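Local coordinates for protein OBody AM3L15 (Pyrobaculum aerophilum, PDB 4GN5) that probably serves as an engineered OB-fold binding protein, in complex here with another protein, at residues A10-T13 against P14-G18; G31-R35 against V36-K40. All coordinates share one frame; numbering follows the deposited sequence. Where two conformers were deposited one is given.

Contact 1: residues A10-T13 against P14-G18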
loop_
_atom_site.group_PDB
_atom_site.type_symbol
_atom_site.label_atom_id
_atom_site.label_comp_id
_atom_site.label_asym_id
_atom_site.label_seq_id
_atom_site.Cartn_x
_atom_site.Cartn_y
_atom_site.Cartn_z
ATOM N N ALA A 10 -11.582 3.703 -17.837
ATOM C CA ALA A 10 -10.791 3.142 -18.960
ATOM C C ALA A 10 -10.062 4.253 -19.801
ATOM O O ALA A 10 -9.155 3.943 -20.556
ATOM C CB ALA A 10 -11.659 2.271 -19.900
ATOM N N GLU A 11 -10.515 5.513 -19.704
ATOM C CA GLU A 11 -9.832 6.641 -20.378
ATOM C C GLU A 11 -8.672 7.211 -19.557
ATOM O O GLU A 11 -8.008 8.108 -20.033
ATOM C CB GLU A 11 -10.810 7.780 -20.749
ATOM C CG GLU A 11 -11.812 7.331 -21.854
ATOM C CD GLU A 11 -12.909 8.323 -22.100
ATOM O OE1 GLU A 11 -13.415 8.985 -21.138
ATOM O OE2 GLU A 11 -13.260 8.437 -23.297
ATOM N N ILE A 12 -8.440 6.718 -18.346
ATOM C CA ILE A 12 -7.289 7.153 -17.583
ATOM C C ILE A 12 -6.050 6.415 -18.113
ATOM O O ILE A 12 -5.826 5.266 -17.780
ATOM C CB ILE A 12 -7.478 6.999 -16.055
ATOM C CG1 ILE A 12 -8.783 7.689 -15.593
ATOM C CG2 ILE A 12 -6.235 7.646 -15.295
ATOM C CD1 ILE A 12 -8.864 9.236 -15.978
ATOM N N THR A 13 -5.284 7.105 -18.960
ATOM C CA THR A 13 -4.107 6.550 -19.649
ATOM C C THR A 13 -2.833 7.407 -19.382
ATOM O O THR A 13 -2.927 8.537 -18.866
ATOM C CB THR A 13 -4.358 6.528 -21.180
ATOM O OG1 THR A 13 -4.665 7.859 -21.599
ATOM C CG2 THR A 13 -5.551 5.720 -21.543
ATOM N N PRO A 14 -1.638 6.859 -19.681
ATOM C CA PRO A 14 -0.430 7.633 -19.382
ATOM C C PRO A 14 -0.390 9.032 -20.072
ATOM O O PRO A 14 0.157 9.986 -19.468
ATOM C CB PRO A 14 0.708 6.711 -19.872
ATOM C CG PRO A 14 0.158 5.331 -19.516
ATOM C CD PRO A 14 -1.333 5.428 -19.900
ATOM N N ASN A 15 -1.043 9.165 -21.220
ATOM C CA ASN A 15 -1.170 10.434 -21.928
ATOM C C ASN A 15 -1.728 11.558 -21.100
ATOM O O ASN A 15 -1.477 12.728 -21.363
ATOM C CB ASN A 15 -2.018 10.247 -23.168
ATOM C CG ASN A 15 -1.942 11.415 -24.106
ATOM O OD1 ASN A 15 -0.861 11.842 -24.502
ATOM N ND2 ASN A 15 -3.088 11.937 -24.492
ATOM N N LEU A 16 -2.447 11.203 -20.053
ATOM C CA LEU A 16 -3.097 12.198 -19.216
ATOM C C LEU A 16 -2.196 12.685 -18.108
ATOM O O LEU A 16 -2.616 13.465 -17.222
ATOM C CB LEU A 16 -4.428 11.659 -18.663
ATOM C CG LEU A 16 -5.509 11.306 -19.698
ATOM C CD1 LEU A 16 -6.856 10.959 -19.106
ATOM C CD2 LEU A 16 -5.649 12.462 -20.753
ATOM N N HIS A 17 -0.944 12.234 -18.143
ATOM C CA HIS A 17 -0.004 12.546 -17.065
ATOM C C HIS A 17 0.072 14.050 -16.821
ATOM O O HIS A 17 0.250 14.817 -17.751
ATOM C CB HIS A 17 1.390 11.989 -17.355
ATOM C CG HIS A 17 2.446 12.524 -16.436
ATOM N ND1 HIS A 17 2.772 11.915 -15.252
ATOM C CD2 HIS A 17 3.239 13.622 -16.519
ATOM C CE1 HIS A 17 3.735 12.594 -14.648
ATOM N NE2 HIS A 17 4.030 13.644 -15.392
ATOM N N GLY A 18 -0.113 14.453 -15.566
ATOM C CA GLY A 18 0.044 15.844 -15.167
ATOM C C GLY A 18 -1.255 16.648 -15.267
ATOM O O GLY A 18 -1.301 17.824 -14.890
#
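T13 and L16 are joined by a backbone hydrogen bond that closes a 3-10 turn ahead of strand 20-24, at the surface of the OB-fold chain. L16 N donates to T13 O at 3.0 Å, with the N-H fairly straight on the oxygen (162°). H17 N repeats the pattern on P14 O at 2.8 Å, so two successive turns overlap in 14-16.

The T13 side chain packs over this turn in van der Waals contact. T13 OG1 stands between the backbone N and the carbonyl carbon (chi1 57°), which sets it over the turn, 3.9 Å from N15 CB and close to L16 CG as well. T13 CB is pressed against the proline ring, 3.5 Å from P14 CD.

Apolar contact links the chain before the turn to the last residue of the 3-10 segment. I12, buried on V21, V23 and V82, crosses L16 at about a right angle, and L16 also rests on H7 and V82. L16 was modelled in two conformers, so its tip is less certain; in the conformer described, I12 CD1 lies 4.1 Å from L16 CD1.

Contact 2: residues G31-R35 against V36-K40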
loop_
_atom_site.group_PDB
_atom_site.type_symbol
_atom_site.label_atom_id
_atom_site.label_comp_id
_atom_site.label_asym_id
_atom_site.label_seq_id
_atom_site.Cartn_x
_atom_site.Cartn_y
_atom_site.Cartn_z
ATOM N N GLY A 31 -7.537 -0.716 0.052
ATOM C CA GLY A 31 -6.354 -1.212 0.741
ATOM C C GLY A 31 -5.828 -0.103 1.637
ATOM O O GLY A 31 -5.413 0.958 1.171
ATOM N N ASP A 32 -5.868 -0.343 2.942
ATOM C CA ASP A 32 -5.324 0.580 3.882
ATOM C C ASP A 32 -4.000 -0.049 4.404
ATOM O O ASP A 32 -4.033 -1.074 5.091
ATOM C CB ASP A 32 -6.336 0.817 5.049
ATOM C CG ASP A 32 -5.819 1.783 6.093
ATOM O OD1 ASP A 32 -4.571 1.934 6.210
ATOM O OD2 ASP A 32 -6.655 2.403 6.839
ATOM N N TYR A 33 -2.852 0.586 4.119
ATOM C CA TYR A 33 -1.577 0.024 4.514
ATOM C C TYR A 33 -0.878 0.984 5.408
ATOM O O TYR A 33 0.312 0.816 5.677
ATOM C CB TYR A 33 -0.701 -0.272 3.243
ATOM C CG TYR A 33 -1.488 -1.048 2.237
ATOM C CD1 TYR A 33 -1.917 -0.452 1.026
ATOM C CD2 TYR A 33 -1.856 -2.401 2.501
ATOM C CE1 TYR A 33 -2.705 -1.189 0.070
ATOM C CE2 TYR A 33 -2.608 -3.151 1.561
ATOM C CZ TYR A 33 -3.042 -2.525 0.346
ATOM O OH TYR A 33 -3.808 -3.262 -0.538
ATOM N N GLY A 34 -1.586 1.981 5.914
ATOM C CA GLY A 34 -0.927 2.903 6.830
ATOM C C GLY A 34 -0.618 4.207 6.103
ATOM O O GLY A 34 -1.522 5.016 5.897
ATOM N N ARG A 35 0.637 4.379 5.708
ATOM C CA ARG A 35 1.107 5.568 5.009
ATOM C C ARG A 35 0.642 5.674 3.559
ATOM O O ARG A 35 0.510 6.781 2.998
ATOM C CB ARG A 35 2.635 5.658 5.104
ATOM C CG ARG A 35 3.146 6.293 6.432
ATOM C CD ARG A 35 4.614 5.934 6.700
ATOM N NE ARG A 35 4.759 4.469 6.957
ATOM C CZ ARG A 35 5.905 3.794 6.848
ATOM N NH1 ARG A 35 7.009 4.413 6.457
ATOM N NH2 ARG A 35 5.957 2.474 7.121
ATOM N N VAL A 36 0.364 4.524 2.963
ATOM C CA VAL A 36 -0.338 4.421 1.676
ATOM C C VAL A 36 -1.697 3.797 1.863
ATOM O O VAL A 36 -1.839 2.777 2.538
ATOM C CB VAL A 36 0.485 3.471 0.722
ATOM C CG1 VAL A 36 -0.196 3.293 -0.721
ATOM C CG2 VAL A 36 1.903 3.995 0.616
ATOM N N LYS A 37 -2.698 4.393 1.264
ATOM C CA LYS A 37 -4.018 3.825 1.172
ATOM C C LYS A 37 -4.463 3.974 -0.285
ATOM O O LYS A 37 -4.225 4.980 -0.861
ATOM C CB LYS A 37 -4.925 4.581 2.127
ATOM C CG LYS A 37 -4.339 4.765 3.513
ATOM C CD LYS A 37 -5.378 5.129 4.520
ATOM C CE LYS A 37 -4.824 5.109 5.943
ATOM N NZ LYS A 37 -5.770 4.853 7.050
ATOM N N ILE A 38 -5.077 2.961 -0.863
ATOM C CA ILE A 38 -5.430 2.969 -2.283
ATOM C C ILE A 38 -6.903 2.614 -2.411
ATOM O O ILE A 38 -7.365 1.651 -1.818
ATOM C CB ILE A 38 -4.560 1.970 -3.081
ATOM C CG1 ILE A 38 -3.060 2.274 -2.875
ATOM C CG2 ILE A 38 -4.919 2.003 -4.564
ATOM C CD1 ILE A 38 -2.080 1.037 -3.211
ATOM N N VAL A 39 -7.648 3.425 -3.152
ATOM C CA VAL A 39 -9.006 3.104 -3.514
ATOM C C VAL A 39 -9.014 2.968 -5.054
ATOM O O VAL A 39 -8.491 3.854 -5.787
ATOM C CB VAL A 39 -10.037 4.154 -2.969
ATOM C CG1 VAL A 39 -9.520 5.523 -3.128
ATOM C CG2 VAL A 39 -11.435 4.055 -3.701
ATOM N N LYS A 40 -9.559 1.841 -5.528
ATOM C CA LYS A 40 -9.681 1.591 -6.957
ATOM C C LYS A 40 -11.140 1.836 -7.380
ATOM O O LYS A 40 -12.044 1.380 -6.693
ATOM C CB LYS A 40 -9.269 0.165 -7.251
ATOM C CG LYS A 40 -7.911 -0.188 -6.715
ATOM C CD LYS A 40 -7.432 -1.497 -7.382
ATOM C CE LYS A 40 -6.119 -1.828 -6.691
ATOM N NZ LYS A 40 -5.468 -2.943 -7.395
HETATM O O HOH W 1 1.985 2.112 4.030
#
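V36 and Y33 face each other where the chain turns from strand 26-32 into strand 36-42. Y33 N donates a hydrogen bond to V36 O at 2.9 Å. A water links the turn's ends, donating to Y33 O at 2.7 Å and accepting from V36 N at 3.1 Å. V36 CG1, anti to its backbone N (chi1 -180°), lies loosely near Y33 CD1, while V36 itself leans on Y53.

K37 pairs with D32 as its non-hydrogen-bonded partner. The two side chains run side by side, the lysine extended beyond CG, and K37 NZ forms a salt bridge to D32 OD2 at 2.6 Å from 40° above the carboxylate plane. D32 OD1 takes G34 N at 3.0 Å nearly along the C-O direction, an Asx turn, and F67 packs on both side chains. With an alanine at D32, K37 NZ would probably be left without its charge mate and the turn at G34 would be freer to move.

On the other face G31 C sits 3.7 Å above the plane of the Y33 ring, offset toward the rim; a beta-carbon on G31 would collide with Y33 OH. I38 CD1 meets the ring edge 4.0 Å from Y33 CE1. Y33 OH hydrogen-bonds, and R35 NH2 forms a salt bridge, with acidic side chains of the chain of another protein. Paired backbone hydrogen bonds between G31 and I38 complete an antiparallel beta hairpin, its tight turn joining two strands of the OB-fold sheet.

How the contacts relate
Contact 1 is a surface turn in the loop before strand 20-24, while contact 2 is largely buried at the hairpin of strands 26-32 and 36-42; their centres are about 21 Å apart and they share no element. Both rest on backbone hydrogen bonds round a turn, but contact 1 uses consecutive 3-10 bonds and a few apolar touches, with I12 its one buried residue. Contact 2 adds cross-strand pairing, a salt bridge, an Asx turn and a bridging water, and packs against helix 61-67. Another protein meets contact 2 directly, whereas no other chain of the assembly touches 10-18.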